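PDB 2ETS: hypothetical protein from Staphylococcus aureus subsp. aureus, which is of unknown function but belongs to the DUF1798 family of bacterial domains and folds as a four-helical bundle. Local coordinates for residues I21-N26 with T51-S56. Residues are numbered along the deposited sequence; the frame is centred on the assembly and turned at random.
Sequences IYEVNN and TEHIDS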
loop_
_atom_site.group_PDB
_atom_site.type_symbol
_atom_site.label_atom_id
_atom_site.label_comp_id
_atom_site.label_asym_id
_atom_site.label_seq_id
_atom_site.Cartn_x
_atom_site.Cartn_y
_atom_site.Cartn_z
ATOM N N ILE A 21 1.568 -5.887 -2.332
ATOM C CA ILE A 21 0.394 -6.718 -2.116
ATOM C C ILE A 21 0.425 -7.382 -0.741
ATOM O O ILE A 21 -0.531 -7.231 0.065
ATOM C CB ILE A 21 0.219 -7.746 -3.253
ATOM C CG1 ILE A 21 -0.242 -6.970 -4.517
ATOM C CG2 ILE A 21 -0.838 -8.800 -2.883
ATOM C CD1 ILE A 21 -0.325 -7.811 -5.789
ATOM N N TYR A 22 1.523 -8.070 -0.459
ATOM C CA TYR A 22 1.738 -8.667 0.869
ATOM C C TYR A 22 1.552 -7.606 1.957
ATOM O O TYR A 22 0.831 -7.834 2.937
ATOM C CB TYR A 22 3.125 -9.329 0.986
ATOM C CG TYR A 22 3.582 -9.571 2.436
ATOM C CD1 TYR A 22 3.250 -10.753 3.150
ATOM C CD2 TYR A 22 4.350 -8.633 3.082
ATOM C CE1 TYR A 22 3.684 -10.946 4.483
ATOM C CE2 TYR A 22 4.794 -8.824 4.385
ATOM C CZ TYR A 22 4.447 -9.945 5.086
ATOM O OH TYR A 22 4.932 -10.003 6.377
ATOM N N GLU A 23 2.208 -6.443 1.779
ATOM C CA GLU A 23 2.159 -5.410 2.808
ATOM C C GLU A 23 0.739 -4.824 3.058
ATOM O O GLU A 23 0.342 -4.582 4.205
ATOM C CB GLU A 23 3.164 -4.320 2.488
ATOM C CG GLU A 23 4.611 -4.733 2.783
ATOM C CD GLU A 23 4.897 -4.937 4.267
ATOM O OE1 GLU A 23 3.942 -4.835 5.083
ATOM O OE2 GLU A 23 6.081 -5.189 4.617
ATOM N N VAL A 24 -0.024 -4.625 1.983
ATOM C CA VAL A 24 -1.400 -4.143 2.099
ATOM C C VAL A 24 -2.280 -5.191 2.864
ATOM O O VAL A 24 -3.150 -4.835 3.675
ATOM C CB VAL A 24 -1.943 -3.798 0.705
ATOM C CG1 VAL A 24 -3.422 -3.492 0.735
ATOM C CG2 VAL A 24 -1.171 -2.589 0.119
ATOM N N ASN A 25 -2.055 -6.472 2.616
ATOM C CA ASN A 25 -2.676 -7.516 3.444
ATOM C C ASN A 25 -2.291 -7.455 4.916
ATOM O O ASN A 25 -3.099 -7.593 5.802
ATOM C CB ASN A 25 -2.330 -8.881 2.896
ATOM C CG ASN A 25 -3.036 -9.165 1.609
ATOM O OD1 ASN A 25 -4.232 -8.888 1.477
ATOM N ND2 ASN A 25 -2.308 -9.714 0.638
ATOM N N ASN A 26 -1.041 -7.203 5.170
ATOM C CA ASN A 26 -0.581 -7.011 6.510
ATOM C C ASN A 26 -1.265 -5.831 7.167
ATOM O O ASN A 26 -1.577 -5.876 8.340
ATOM C CB ASN A 26 0.923 -6.740 6.463
ATOM C CG ASN A 26 1.600 -7.141 7.699
ATOM O OD1 ASN A 26 1.350 -8.219 8.218
ATOM N ND2 ASN A 26 2.492 -6.289 8.195
ATOM N N THR A 51 5.829 2.633 8.678
ATOM C CA THR A 51 5.575 3.593 7.575
ATOM C C THR A 51 6.864 3.932 6.844
ATOM O O THR A 51 6.871 4.076 5.640
ATOM C CB THR A 51 4.959 4.888 8.081
ATOM O OG1 THR A 51 5.853 5.483 9.032
ATOM C CG2 THR A 51 3.603 4.625 8.699
ATOM N N GLU A 52 7.960 4.037 7.566
ATOM C CA GLU A 52 9.259 4.215 6.912
ATOM C C GLU A 52 9.665 3.016 6.041
ATOM O O GLU A 52 10.254 3.196 4.985
ATOM C CB GLU A 52 10.327 4.504 7.953
ATOM C CG GLU A 52 10.167 5.883 8.573
ATOM C CD GLU A 52 11.303 6.226 9.527
ATOM O OE1 GLU A 52 12.117 5.322 9.858
ATOM O OE2 GLU A 52 11.367 7.403 9.942
ATOM N N HIS A 53 9.339 1.800 6.467
ATOM C CA HIS A 53 9.632 0.612 5.654
ATOM C C HIS A 53 8.756 0.631 4.393
ATOM O O HIS A 53 9.208 0.296 3.297
ATOM C CB HIS A 53 9.431 -0.665 6.480
ATOM C CG HIS A 53 9.107 -1.889 5.676
ATOM N ND1 HIS A 53 10.060 -2.618 4.991
ATOM C CD2 HIS A 53 7.937 -2.558 5.520
ATOM C CE1 HIS A 53 9.479 -3.653 4.407
ATOM N NE2 HIS A 53 8.189 -3.642 4.711
ATOM N N ILE A 54 7.506 1.017 4.557
ATOM C CA ILE A 54 6.613 1.206 3.395
ATOM C C ILE A 54 7.132 2.320 2.432
ATOM O O ILE A 54 7.136 2.144 1.203
ATOM C CB ILE A 54 5.183 1.511 3.854
ATOM C CG1 ILE A 54 4.584 0.348 4.677
ATOM C CG2 ILE A 54 4.268 1.844 2.652
ATOM C CD1 ILE A 54 4.655 -1.036 4.031
ATOM N N ASP A 55 7.588 3.445 2.991
ATOM C CA ASP A 55 8.194 4.490 2.175
ATOM C C ASP A 55 9.378 3.953 1.362
ATOM O O ASP A 55 9.543 4.346 0.206
ATOM C CB ASP A 55 8.651 5.690 3.033
ATOM C CG ASP A 55 7.491 6.408 3.710
ATOM O OD1 ASP A 55 6.328 6.193 3.293
ATOM O OD2 ASP A 55 7.735 7.124 4.701
ATOM N N SER A 56 10.183 3.050 1.946
ATOM C CA SER A 56 11.338 2.493 1.232
ATOM C C SER A 56 10.852 1.735 0.005
ATOM O O SER A 56 11.384 1.915 -1.072
ATOM C CB SER A 56 12.235 1.590 2.123
#
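Helices 12-37 and 43-63, consecutive in the four-helical bundle, meet here through a histidine-carboxylate hydrogen bond between His53 and Glu23, with Ile54 packed beside it. The backbones stay well apart, the nearest CA atoms being those of Glu23 and Ile54 at 8.0 Å. Side chains therefore make the whole contact. His53 and Glu23 reach toward each other from opposite directions. NE2 of His53 donates to OE2 of Glu23 at 2.6 Å, with an N-H...O angle of 152°. The acceptor lies close to the plane of the imidazole, at the NE2 edge of the ring. The carboxylate is not coplanar with that ring; the two planes are 65° apart. NE2 of His53 also meets OE2 of Glu23 from well above the carboxylate plane. CD2 of His53 comes within 3.3 Å of OE2 of Glu23.

Ile54 supplies the apolar half of the contact. CD1 of Ile54 sits 3.9 Å from CG of Glu23 and at a similar distance from CB and CD, so one methyl lies against most of the glutamate chain. The Glu23 chain bends at chi2 (-67°), which lets its methylenes rest on this methyl while the carboxylate turns to His53. Ile54 also touches Ile86 and Ser90 of helix 76-92, which links this pairing to a third helix.

The second carboxylate oxygen, OE1, is hydrogen-bonded to the hydroxyl of Tyr50, one turn before Ile54 on helix 43-63. Glu23 is buried, but both its oxygens thus have partners on the neighbouring helix. These two bonds restrict rotation of the carboxylate. The bond at NE2 should also limit turning of the His53 ring about chi2, while the Ile54 methyl covers the apolar part of Glu23.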